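Local structure of putative leucoanthocyanidin reductase 1 (Vitis vinifera, 3I6I) at residues E94-Q99 against R138-V143; N70-M75 against L102-K107; G11-A16 against I86-V91. The protein catalyses the NADPH-dependent reduction of leucoanthocyanidins to flavan-3-ols such as catechin, a step of flavonoid biosynthesis, on a Rossmann-fold framework. All coordinates share one frame; numbering follows the deposited sequence. Where two conformers were deposited one is given.

Contact 1 of 3, residues E94-Q99 against R138-V143; sequences ESILDQ and REKRRV. With NDP (NADPH dihydro-nicotinamide-adenine-dinucleotide phosphate), chain B.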
loop_
_atom_site.group_PDB
_atom_site.type_symbol
_atom_site.label_atom_id
_atom_site.label_comp_id
_atom_site.label_asym_id
_atom_site.label_seq_id
_atom_site.Cartn_x
_atom_site.Cartn_y
_atom_site.Cartn_z
ATOM N N GLU A 94 12.015 1.200 -4.044
ATOM C CA GLU A 94 13.440 1.001 -4.253
ATOM C C GLU A 94 14.002 -0.243 -3.544
ATOM O O GLU A 94 15.065 -0.711 -3.909
ATOM C CB GLU A 94 14.242 2.271 -3.843
ATOM C CG GLU A 94 14.456 2.514 -2.314
ATOM C CD GLU A 94 13.151 2.681 -1.499
ATOM O OE1 GLU A 94 12.245 3.452 -1.919
ATOM O OE2 GLU A 94 13.023 2.025 -0.432
ATOM N N SER A 95 13.288 -0.779 -2.551
ATOM C CA SER A 95 13.793 -1.870 -1.709
ATOM C C SER A 95 13.047 -3.185 -1.853
ATOM O O SER A 95 13.179 -4.064 -1.001
ATOM C CB SER A 95 13.746 -1.433 -0.226
ATOM O OG SER A 95 14.400 -0.191 -0.040
ATOM N N ILE A 96 12.263 -3.355 -2.917
ATOM C CA ILE A 96 11.447 -4.571 -3.037
ATOM C C ILE A 96 12.319 -5.873 -2.993
ATOM O O ILE A 96 11.970 -6.832 -2.302
ATOM C CB ILE A 96 10.582 -4.539 -4.318
ATOM C CG1 ILE A 96 9.585 -3.381 -4.252
ATOM C CG2 ILE A 96 9.858 -5.886 -4.500
ATOM C CD1 ILE A 96 8.738 -3.354 -2.972
ATOM N N LEU A 97 13.422 -5.917 -3.708
ATOM C CA LEU A 97 14.260 -7.158 -3.710
ATOM C C LEU A 97 15.069 -7.380 -2.399
ATOM O O LEU A 97 15.585 -8.477 -2.154
ATOM C CB LEU A 97 15.143 -7.195 -4.919
ATOM C CG LEU A 97 14.482 -7.238 -6.271
ATOM C CD1 LEU A 97 15.546 -7.290 -7.349
ATOM C CD2 LEU A 97 13.504 -8.373 -6.359
ATOM N N ASP A 98 15.099 -6.379 -1.516
ATOM C CA ASP A 98 15.632 -6.562 -0.154
ATOM C C ASP A 98 14.801 -7.602 0.594
ATOM O O ASP A 98 15.225 -8.163 1.613
ATOM C CB ASP A 98 15.609 -5.250 0.658
ATOM C CG ASP A 98 16.636 -4.202 0.184
ATOM O OD1 ASP A 98 17.553 -4.532 -0.597
ATOM O OD2 ASP A 98 16.519 -3.033 0.644
ATOM N N GLN A 99 13.589 -7.857 0.103
ATOM C CA GLN A 99 12.727 -8.845 0.718
ATOM C C GLN A 99 13.184 -10.294 0.466
ATOM O O GLN A 99 12.725 -11.205 1.158
ATOM C CB GLN A 99 11.293 -8.666 0.226
ATOM C CG GLN A 99 10.656 -7.399 0.736
ATOM C CD GLN A 99 9.288 -7.170 0.168
ATOM O OE1 GLN A 99 8.272 -7.193 0.897
ATOM N NE2 GLN A 99 9.233 -6.995 -1.146
ATOM N N ARG A 138 7.618 -6.415 -11.899
ATOM C CA ARG A 138 8.518 -7.564 -12.042
ATOM C C ARG A 138 9.169 -7.970 -10.738
ATOM O O ARG A 138 9.234 -9.174 -10.447
ATOM C CB ARG A 138 9.571 -7.384 -13.121
ATOM C CG ARG A 138 9.080 -7.494 -14.532
ATOM C CD ARG A 138 10.292 -7.676 -15.493
ATOM N NE ARG A 138 11.027 -6.433 -15.554
ATOM C CZ ARG A 138 10.778 -5.417 -16.377
ATOM N NH1 ARG A 138 9.860 -5.488 -17.311
ATOM N NH2 ARG A 138 11.507 -4.314 -16.277
ATOM N N GLU A 139 9.654 -6.995 -9.958
ATOM C CA GLU A 139 10.274 -7.279 -8.657
ATOM C C GLU A 139 9.240 -7.824 -7.657
ATOM O O GLU A 139 9.528 -8.787 -6.942
ATOM C CB GLU A 139 10.937 -6.035 -8.124
ATOM C CG GLU A 139 12.146 -5.642 -8.993
ATOM C CD GLU A 139 12.932 -4.468 -8.466
ATOM O OE1 GLU A 139 12.526 -3.839 -7.451
ATOM O OE2 GLU A 139 13.979 -4.173 -9.080
ATOM N N LYS A 140 8.047 -7.212 -7.611
ATOM C CA LYS A 140 6.986 -7.706 -6.724
ATOM C C LYS A 140 6.529 -9.125 -7.093
ATOM O O LYS A 140 6.292 -9.968 -6.202
ATOM C CB LYS A 140 5.837 -6.708 -6.652
ATOM C CG LYS A 140 6.206 -5.397 -5.944
ATOM C CD LYS A 140 5.000 -4.499 -5.704
ATOM C CE LYS A 140 5.411 -3.231 -4.945
ATOM N NZ LYS A 140 4.205 -2.553 -4.350
ATOM N N ARG A 141 6.450 -9.424 -8.381
ATOM C CA ARG A 141 6.061 -10.742 -8.869
ATOM C C ARG A 141 7.106 -11.785 -8.503
ATOM O O ARG A 141 6.754 -12.911 -8.157
ATOM C CB ARG A 141 5.920 -10.740 -10.386
ATOM C CG ARG A 141 4.700 -9.980 -10.884
ATOM C CD ARG A 141 4.762 -9.880 -12.355
ATOM N NE ARG A 141 3.745 -9.004 -12.903
ATOM C CZ ARG A 141 3.785 -8.465 -14.112
ATOM N NH1 ARG A 141 4.760 -8.751 -14.947
ATOM N NH2 ARG A 141 2.817 -7.672 -14.505
ATOM N N ARG A 142 8.370 -11.383 -8.584
ATOM C CA ARG A 142 9.503 -12.259 -8.237
ATOM C C ARG A 142 9.438 -12.577 -6.737
ATOM O O ARG A 142 9.623 -13.720 -6.317
ATOM C CB ARG A 142 10.821 -11.592 -8.654
ATOM C CG ARG A 142 12.013 -12.543 -8.744
ATOM C CD ARG A 142 12.811 -12.518 -7.548
ATOM N NE ARG A 142 14.095 -13.231 -7.714
ATOM C CZ ARG A 142 14.321 -14.524 -7.434
ATOM N NH1 ARG A 142 13.339 -15.353 -7.028
ATOM N NH2 ARG A 142 15.557 -14.996 -7.585
ATOM N N VAL A 143 9.135 -11.602 -5.910
ATOM C CA VAL A 143 8.959 -11.848 -4.495
ATOM C C VAL A 143 7.769 -12.804 -4.246
ATOM O O VAL A 143 7.895 -13.734 -3.461
ATOM C CB VAL A 143 8.824 -10.585 -3.699
ATOM C CG1 VAL A 143 8.370 -10.851 -2.267
ATOM C CG2 VAL A 143 10.164 -9.783 -3.752
HETATM P PA NDP B . 8.546 4.381 2.281
HETATM O O1A NDP B . 9.773 4.731 1.475
HETATM O O2A NDP B . 7.600 5.613 2.811
HETATM O O5B NDP B . 8.833 3.498 3.595
HETATM C C5B NDP B . 9.673 2.389 3.515
HETATM C C4B NDP B . 9.987 1.851 4.858
HETATM O O4B NDP B . 10.827 0.675 4.536
HETATM C C3B NDP B . 10.872 2.813 5.692
HETATM O O3B NDP B . 10.584 2.709 7.112
HETATM C C2B NDP B . 12.287 2.311 5.411
HETATM O O2B NDP B . 13.140 2.619 6.513
HETATM C C1B NDP B . 12.029 0.806 5.388
HETATM N N9A NDP B . 13.070 -0.018 4.773
HETATM C C8A NDP B . 13.486 0.075 3.510
HETATM N N7A NDP B . 14.418 -0.855 3.292
HETATM C C5A NDP B . 14.584 -1.556 4.419
HETATM C C6A NDP B . 15.407 -2.625 4.778
HETATM N N6A NDP B . 16.243 -3.166 3.889
HETATM N N1A NDP B . 15.337 -3.107 6.034
HETATM C C2A NDP B . 14.483 -2.583 6.912
HETATM N N3A NDP B . 13.666 -1.568 6.603
HETATM C C4A NDP B . 13.716 -1.034 5.362
HETATM O O3 NDP B . 7.622 3.444 1.369
HETATM P PN NDP B . 6.045 3.595 0.962
HETATM O O1N NDP B . 5.049 3.693 2.055
HETATM O O2N NDP B . 6.058 4.714 -0.145
HETATM O O5D NDP B . 5.907 2.204 0.095
HETATM C C5D NDP B . 5.562 0.978 0.755
HETATM C C4D NDP B . 4.842 0.086 -0.217
HETATM O O4D NDP B . 3.566 0.755 -0.418
HETATM C C3D NDP B . 5.488 -0.057 -1.572
HETATM O O3D NDP B . 5.224 -1.368 -2.061
HETATM C C2D NDP B . 4.711 0.939 -2.413
HETATM O O2D NDP B . 4.657 0.438 -3.733
HETATM C C1D NDP B . 3.309 0.879 -1.811
HETATM N N1N NDP B . 2.530 2.169 -1.836
HETATM C C2N NDP B . 1.158 2.198 -2.184
HETATM C C3N NDP B . 0.585 3.342 -2.552
HETATM C C7N NDP B . -0.916 3.366 -2.898
HETATM O O7N NDP B . -1.607 2.346 -2.796
HETATM N N7N NDP B . -1.424 4.543 -3.224
HETATM C C4N NDP B . 1.428 4.625 -2.614
HETATM C C5N NDP B . 2.639 4.531 -1.693
HETATM C C6N NDP B . 3.096 3.352 -1.291
HETATM P P2B NDP B . 14.373 3.733 6.276
HETATM O O1X NDP B . 13.788 5.084 6.066
HETATM O O2X NDP B . 15.285 3.541 7.565
HETATM O O3X NDP B . 15.185 3.228 5.015
HETATM O O HOH W 1 14.629 -3.650 -5.276
#
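Ile96 and Leu97 receive the side chain of Glu139 where the loop after strand 86-89 of the Rossmann fold meets helix 133-149, beside the bound NADPH. Glu139 CB points at the loop and lies 3.8 Å from Ile96 CG2, with Leu97 CD2 as a second neighbour. CG is anti to the carbonyl carbon (chi1 -67°), and the extended chain crosses Leu97 at about a right angle, so that CG and CD both rest against Leu97 CG. At the tip the carboxylate divides its contacts: OE2 meets Leu97 CD1, while OE1 touches Ile96 CB at 3.8 Å and also accepts a hydrogen bond from a water 3.0 Å away. That water donates to Glu94 O and takes the N-H of Leu97, giving the two segments a polar link where no direct hydrogen bond joins them. An alanine in place of Glu139 would probably leave this water without its carboxylate acceptor and open a gap beside Leu97 CG and CD1.

Farther along the helix, Val143 CG2 packs on Ile96 CG2 at 4.0 Å and approaches Ile96 O. This carbonyl is gripped twice by Gln99, through its backbone N and through NE2, while Gln99 OE1 accepts from Ser118 N and pairs with Ser89 OG. On the cofactor side, Asp98 OD2 accepts from the adenine N6A. Lys140 stretches past Ile96, its CE 3.9 Å from Ile96 CD1, and its NZ donates to both nicotinamide-ribose hydroxyls, O3D at 2.8 Å and O2D at 3.1 Å.

Contact 2 of 3, residues N70-M75 against L102-K107; sequences NEQEAM and LVKAMK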
loop_
_atom_site.group_PDB
_atom_site.type_symbol
_atom_site.label_atom_id
_atom_site.label_comp_id
_atom_site.label_asym_id
_atom_site.label_seq_id
_atom_site.Cartn_x
_atom_site.Cartn_y
_atom_site.Cartn_z
ATOM N N ASN A 70 17.440 -7.188 4.412
ATOM C CA ASN A 70 18.373 -7.826 3.448
ATOM C C ASN A 70 19.508 -8.682 4.087
ATOM O O ASN A 70 20.360 -9.250 3.386
ATOM C CB ASN A 70 19.002 -6.757 2.537
ATOM C CG ASN A 70 19.549 -5.581 3.325
ATOM O OD1 ASN A 70 18.812 -4.841 3.971
ATOM N ND2 ASN A 70 20.807 -5.430 3.296
ATOM N N GLU A 71 19.521 -8.749 5.416
ATOM C CA GLU A 71 20.540 -9.476 6.159
ATOM C C GLU A 71 19.916 -10.759 6.672
ATOM O O GLU A 71 19.266 -10.743 7.713
ATOM C CB GLU A 71 20.978 -8.634 7.350
ATOM C CG GLU A 71 21.751 -7.407 6.958
ATOM C CD GLU A 71 22.168 -6.585 8.164
ATOM O OE1 GLU A 71 21.316 -6.293 9.053
ATOM O OE2 GLU A 71 23.352 -6.234 8.216
ATOM N N GLN A 72 20.068 -11.846 5.927
ATOM C CA GLN A 72 19.301 -13.084 6.217
ATOM C C GLN A 72 19.561 -13.636 7.610
ATOM O O GLN A 72 18.597 -13.873 8.375
ATOM C CB GLN A 72 19.596 -14.165 5.180
ATOM C CG GLN A 72 18.680 -15.396 5.297
ATOM C CD GLN A 72 19.032 -16.529 4.353
ATOM O OE1 GLN A 72 19.500 -16.307 3.249
ATOM N NE2 GLN A 72 18.759 -17.758 4.781
ATOM N N GLU A 73 20.830 -13.855 7.942
ATOM C CA GLU A 73 21.203 -14.346 9.281
ATOM C C GLU A 73 20.627 -13.465 10.416
ATOM O O GLU A 73 20.098 -13.991 11.392
ATOM C CB GLU A 73 22.722 -14.513 9.422
ATOM C CG GLU A 73 23.229 -14.674 10.861
ATOM C CD GLU A 73 24.773 -14.750 10.999
ATOM O OE1 GLU A 73 25.248 -14.806 12.148
ATOM O OE2 GLU A 73 25.508 -14.758 9.982
ATOM N N ALA A 74 20.741 -12.139 10.287
ATOM C CA ALA A 74 20.152 -11.209 11.264
ATOM C C ALA A 74 18.648 -11.403 11.391
ATOM O O ALA A 74 18.102 -11.401 12.502
ATOM C CB ALA A 74 20.471 -9.728 10.883
ATOM N N MET A 75 17.961 -11.560 10.262
ATOM C CA MET A 75 16.502 -11.721 10.304
ATOM C C MET A 75 16.112 -13.050 10.930
ATOM O O MET A 75 15.110 -13.127 11.661
ATOM C CB MET A 75 15.868 -11.613 8.924
ATOM C CG MET A 75 15.959 -10.248 8.286
ATOM S SD MET A 75 15.278 -8.940 9.355
ATOM C CE MET A 75 16.778 -8.145 9.906
ATOM N N LEU A 102 14.794 -11.730 3.476
ATOM C CA LEU A 102 13.751 -11.925 4.475
ATOM C C LEU A 102 12.927 -13.186 4.238
ATOM O O LEU A 102 12.618 -13.909 5.199
ATOM C CB LEU A 102 12.800 -10.716 4.541
ATOM C CG LEU A 102 11.674 -10.729 5.562
ATOM C CD1 LEU A 102 12.143 -10.931 6.994
ATOM C CD2 LEU A 102 10.798 -9.425 5.412
ATOM N N VAL A 103 12.553 -13.432 2.983
ATOM C CA VAL A 103 11.825 -14.655 2.603
ATOM C C VAL A 103 12.691 -15.883 2.901
ATOM O O VAL A 103 12.225 -16.830 3.521
ATOM C CB VAL A 103 11.345 -14.617 1.125
ATOM C CG1 VAL A 103 10.726 -15.975 0.691
ATOM C CG2 VAL A 103 10.348 -13.459 0.894
ATOM N N LYS A 104 13.968 -15.877 2.500
ATOM C CA LYS A 104 14.852 -17.014 2.813
ATOM C C LYS A 104 14.944 -17.253 4.332
ATOM O O LYS A 104 14.979 -18.405 4.808
ATOM C CB LYS A 104 16.230 -16.801 2.181
ATOM C CG LYS A 104 16.198 -16.819 0.646
ATOM C CD LYS A 104 17.570 -17.114 0.037
ATOM C CE LYS A 104 17.973 -18.604 0.155
ATOM N NZ LYS A 104 16.931 -19.597 -0.373
ATOM N N ALA A 105 14.959 -16.168 5.107
ATOM C CA ALA A 105 15.033 -16.234 6.570
ATOM C C ALA A 105 13.774 -16.848 7.154
ATOM O O ALA A 105 13.849 -17.741 8.033
ATOM C CB ALA A 105 15.307 -14.860 7.174
ATOM N N MET A 106 12.624 -16.412 6.658
ATOM C CA MET A 106 11.354 -16.995 7.096
ATOM C C MET A 106 11.260 -18.474 6.746
ATOM O O MET A 106 10.764 -19.283 7.545
ATOM C CB MET A 106 10.170 -16.239 6.512
ATOM C CG MET A 106 9.994 -14.886 7.119
ATOM S SD MET A 106 8.577 -13.934 6.508
ATOM C CE MET A 106 8.966 -13.770 4.783
ATOM N N LYS A 107 11.722 -18.837 5.561
ATOM C CA LYS A 107 11.736 -20.241 5.168
ATOM C C LYS A 107 12.632 -21.064 6.087
ATOM O O LYS A 107 12.259 -22.170 6.486
ATOM C CB LYS A 107 12.206 -20.396 3.732
ATOM C CG LYS A 107 12.100 -21.817 3.184
ATOM C CD LYS A 107 12.764 -21.928 1.808
ATOM C CE LYS A 107 12.754 -23.378 1.321
ATOM N NZ LYS A 107 13.478 -23.583 0.028
#
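Gln72 lies across the flank of helix 99-109, its side chain set against Ala105 and Lys104. Its CG is anti to the backbone N (chi1 -171°), and from there the chain runs on extended, passing from one residue to the next: CG sits 3.9 Å from Ala105 CB, CD reaches 3.6 Å from Lys104 CB, and OE1 touches that same Lys104 carbon at 3.5 Å. The amide group therefore meets the aliphatic part of the lysine, above all CB. The two side chains cross obliquely. No hydrogen bond joins the segments; Gln72 NE2 donates instead to Glu76 OE2, one turn on in its own helix, a bond that would favour this rotation of the amide.

Helices 72-81 and 99-109 come before and after strand 86-89 in the Rossmann fold and pack side by side on one face of its parallel sheet. The small Ala105 lets the backbones come close, with its CA 5.3 Å from Gln72 CA. Its methyl points toward the other helix and also meets Gln72 O at 3.6 Å and Met75 CB at 3.7 Å.

Met75 also starts out toward helix 99-109, but its chain bends at chi2 (-55°) and again at chi3, so that the CE methyl turns away from the helix. The nearest approach to Leu102 is made by Met75 CG, 4.1 Å from Leu102 CD1, the two side chains slanting past each other. Leu102 in turn packs on Phe115 of strand 114-116. Just before helix 72-81, where Glu71 holds the N-cap position, Asn70 OD1 accepts a hydrogen bond from the adenine N6A of NADPH.

Contact 3 of 3, residues G11-A16 against I86-V91; sequences GRVLIA and IVVSTV. With NDP (NADPH dihydro-nicotinamide-adenine-dinucleotide phosphate), chain B.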
loop_
_atom_site.group_PDB
_atom_site.type_symbol
_atom_site.label_atom_id
_atom_site.label_comp_id
_atom_site.label_asym_id
_atom_site.label_seq_id
_atom_site.Cartn_x
_atom_site.Cartn_y
_atom_site.Cartn_z
ATOM N N GLY A 11 -0.528 -13.666 18.904
ATOM C CA GLY A 11 0.232 -13.627 17.603
ATOM C C GLY A 11 1.141 -12.398 17.467
ATOM O O GLY A 11 0.673 -11.295 17.185
ATOM N N ARG A 12 2.444 -12.602 17.619
ATOM C CA ARG A 12 3.430 -11.504 17.557
ATOM C C ARG A 12 3.733 -11.039 16.130
ATOM O O ARG A 12 4.050 -11.831 15.230
ATOM C CB ARG A 12 4.727 -11.916 18.260
ATOM C CG ARG A 12 4.549 -12.173 19.707
ATOM C CD ARG A 12 5.863 -12.554 20.336
ATOM N NE ARG A 12 5.714 -12.811 21.753
ATOM C CZ ARG A 12 6.726 -13.000 22.586
ATOM N NH1 ARG A 12 7.980 -12.984 22.142
ATOM N NH2 ARG A 12 6.481 -13.215 23.864
ATOM N N VAL A 13 3.582 -9.734 15.916
ATOM C CA VAL A 13 3.702 -9.130 14.582
ATOM C C VAL A 13 5.017 -8.377 14.488
ATOM O O VAL A 13 5.334 -7.598 15.396
ATOM C CB VAL A 13 2.571 -8.100 14.305
ATOM C CG1 VAL A 13 2.715 -7.523 12.877
ATOM C CG2 VAL A 13 1.201 -8.715 14.522
ATOM N N LEU A 14 5.774 -8.644 13.425
ATOM C CA LEU A 14 6.966 -7.859 13.061
ATOM C C LEU A 14 6.647 -7.057 11.811
ATOM O O LEU A 14 6.275 -7.627 10.755
ATOM C CB LEU A 14 8.167 -8.771 12.760
ATOM C CG LEU A 14 9.462 -8.079 12.332
ATOM C CD1 LEU A 14 10.083 -7.165 13.448
ATOM C CD2 LEU A 14 10.498 -9.088 11.831
ATOM N N ILE A 15 6.817 -5.749 11.904
ATOM C CA ILE A 15 6.626 -4.847 10.755
ATOM C C ILE A 15 7.965 -4.246 10.352
ATOM O O ILE A 15 8.665 -3.644 11.174
ATOM C CB ILE A 15 5.628 -3.724 11.124
ATOM C CG1 ILE A 15 4.314 -4.354 11.619
ATOM C CG2 ILE A 15 5.418 -2.745 9.942
ATOM C CD1 ILE A 15 3.232 -3.415 11.852
ATOM N N ALA A 16 8.301 -4.407 9.085
ATOM C CA ALA A 16 9.454 -3.763 8.491
ATOM C C ALA A 16 8.949 -2.616 7.646
ATOM O O ALA A 16 8.035 -2.787 6.850
ATOM C CB ALA A 16 10.240 -4.741 7.625
ATOM N N ILE A 86 3.805 -13.330 12.630
ATOM C CA ILE A 86 3.238 -12.600 11.517
ATOM C C ILE A 86 4.254 -11.555 11.056
ATOM O O ILE A 86 4.708 -10.752 11.866
ATOM C CB ILE A 86 1.944 -11.894 11.959
ATOM C CG1 ILE A 86 0.847 -12.924 12.299
ATOM C CG2 ILE A 86 1.441 -10.920 10.867
ATOM C CD1 ILE A 86 -0.294 -12.382 13.100
ATOM N N VAL A 87 4.628 -11.563 9.782
ATOM C CA VAL A 87 5.612 -10.576 9.276
ATOM C C VAL A 87 4.898 -9.708 8.249
ATOM O O VAL A 87 4.275 -10.223 7.329
ATOM C CB VAL A 87 6.833 -11.214 8.650
ATOM C CG1 VAL A 87 7.808 -10.115 8.066
ATOM C CG2 VAL A 87 7.573 -12.141 9.673
ATOM N N VAL A 88 4.966 -8.405 8.430
ATOM C CA VAL A 88 4.396 -7.447 7.475
ATOM C C VAL A 88 5.510 -6.540 6.947
ATOM O O VAL A 88 6.156 -5.858 7.740
ATOM C CB VAL A 88 3.278 -6.574 8.097
ATOM C CG1 VAL A 88 2.742 -5.604 7.066
ATOM C CG2 VAL A 88 2.114 -7.423 8.686
ATOM N N SER A 89 5.744 -6.544 5.634
ATOM C CA SER A 89 6.726 -5.696 5.005
ATOM C C SER A 89 6.042 -4.564 4.269
ATOM O O SER A 89 5.190 -4.797 3.405
ATOM C CB SER A 89 7.568 -6.485 4.025
ATOM O OG SER A 89 8.419 -5.645 3.280
ATOM N N THR A 90 6.431 -3.338 4.622
ATOM C CA THR A 90 5.932 -2.108 3.949
ATOM C C THR A 90 7.116 -1.314 3.397
ATOM O O THR A 90 7.092 -0.071 3.311
ATOM C CB THR A 90 5.090 -1.241 4.933
ATOM O OG1 THR A 90 5.891 -0.823 6.039
ATOM C CG2 THR A 90 3.832 -2.016 5.482
ATOM N N VAL A 91 8.145 -2.013 2.954
ATOM C CA VAL A 91 9.330 -1.324 2.417
ATOM C C VAL A 91 9.024 -0.630 1.099
ATOM O O VAL A 91 8.101 -1.028 0.355
ATOM C CB VAL A 91 10.588 -2.285 2.268
ATOM C CG1 VAL A 91 10.910 -2.954 3.601
ATOM C CG2 VAL A 91 10.417 -3.330 1.151
HETATM P PA NDP B . 8.546 4.381 2.281
HETATM O O1A NDP B . 9.773 4.731 1.475
HETATM O O2A NDP B . 7.600 5.613 2.811
HETATM O O5B NDP B . 8.833 3.498 3.595
HETATM C C5B NDP B . 9.673 2.389 3.515
HETATM C C4B NDP B . 9.987 1.851 4.858
HETATM O O4B NDP B . 10.827 0.675 4.536
HETATM C C3B NDP B . 10.872 2.813 5.692
HETATM O O3B NDP B . 10.584 2.709 7.112
HETATM C C2B NDP B . 12.287 2.311 5.411
HETATM O O2B NDP B . 13.140 2.619 6.513
HETATM C C1B NDP B . 12.029 0.806 5.388
HETATM N N9A NDP B . 13.070 -0.018 4.773
HETATM C C8A NDP B . 13.486 0.075 3.510
HETATM N N7A NDP B . 14.418 -0.855 3.292
HETATM C C5A NDP B . 14.584 -1.556 4.419
HETATM C C6A NDP B . 15.407 -2.625 4.778
HETATM N N6A NDP B . 16.243 -3.166 3.889
HETATM N N1A NDP B . 15.337 -3.107 6.034
HETATM C C2A NDP B . 14.483 -2.583 6.912
HETATM N N3A NDP B . 13.666 -1.568 6.603
HETATM C C4A NDP B . 13.716 -1.034 5.362
HETATM O O3 NDP B . 7.622 3.444 1.369
HETATM P PN NDP B . 6.045 3.595 0.962
HETATM O O1N NDP B . 5.049 3.693 2.055
HETATM O O2N NDP B . 6.058 4.714 -0.145
HETATM O O5D NDP B . 5.907 2.204 0.095
HETATM C C5D NDP B . 5.562 0.978 0.755
HETATM C C4D NDP B . 4.842 0.086 -0.217
HETATM O O4D NDP B . 3.566 0.755 -0.418
HETATM C C3D NDP B . 5.488 -0.057 -1.572
HETATM O O3D NDP B . 5.224 -1.368 -2.061
HETATM C C2D NDP B . 4.711 0.939 -2.413
HETATM O O2D NDP B . 4.657 0.438 -3.733
HETATM C C1D NDP B . 3.309 0.879 -1.811
HETATM N N1N NDP B . 2.530 2.169 -1.836
HETATM C C2N NDP B . 1.158 2.198 -2.184
HETATM C C3N NDP B . 0.585 3.342 -2.552
HETATM C C7N NDP B . -0.916 3.366 -2.898
HETATM O O7N NDP B . -1.607 2.346 -2.796
HETATM N N7N NDP B . -1.424 4.543 -3.224
HETATM C C4N NDP B . 1.428 4.625 -2.614
HETATM C C5N NDP B . 2.639 4.531 -1.693
HETATM C C6N NDP B . 3.096 3.352 -1.291
HETATM P P2B NDP B . 14.373 3.733 6.276
HETATM O O1X NDP B . 13.788 5.084 6.066
HETATM O O2X NDP B . 15.285 3.541 7.565
HETATM O O3X NDP B . 15.185 3.228 5.015
#
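Two adjacent strands at the heart of the Rossmann-fold sheet, 13-16 and 86-89, run parallel here, pairing Val13 with Ile86, Leu14 with Val87, Ile15 with Val88 and Ala16 with Ser89. Their axes approach to 4.7 Å, and their directions differ by 16°. As usual in a parallel pair, a residue whose N and O face the neighbour bonds to the residues before and after its partner. Leu14 N donates to Ile86 O at 2.8 Å, and Leu14 O takes Val88 N at the same length of 2.8 Å. The ladder opens with Ile86 N on Arg12 O and goes on through Ala16 N to Val88 O. Its last rung lies beyond the end of strand 86-89, where Thr90 N donates to Ala16 O at 2.8 Å. Thr90 OG1 sits between the backbone N and the carbonyl carbon (chi1 61°), which puts it 3.0 Å from the same Ala16 O.

On one face of the sheet Val13 CG1 packs against branches of two residues on the neighbouring strand, 4.1 Å from Ile86 CG2 and close to Val88 CG2. Past the strand end the backbone becomes part of the cofactor site: Thr90 O comes within 3.2 Å of NADPH C5D, while Val91 CG1 lies 3.7 Å from O4B of the adenine ribose. Val91 O accepts from Ser118 OG.

Helix 21-32 covers the face carrying Val13, Ile15 and Val88; helix 72-81 packs on Leu14 and Val87 from the other. The far edge of strand 13-16 is bonded to strand 37-41 through Val13 and Ile15, and strand 114-116 lies beyond 86-89.

The three contacts follow a Rossmann fold from its sheet outward. Contact 3 is the central strand pair; contact 2, its centre about 13 Å away, packs helices onto one face of it, with Met106 SD 3.8 Å from Val87 CG2. Contact 1 is centred about 16 Å from contact 3, and the two are joined by Gln99 OE1 and Ser89 OG, a probable hydrogen bond of 2.8 Å. Contacts 1 and 2 meet where Asp98 OD1 lies 4.1 Å from Asn70 CB. All three reach NADPH: contacts 1 and 2 share N6A as donor, Thr90 O and Val91 O lie by C5D with the Val91 side chain by the adenine ribose, and Lys140 reaches the other ribose.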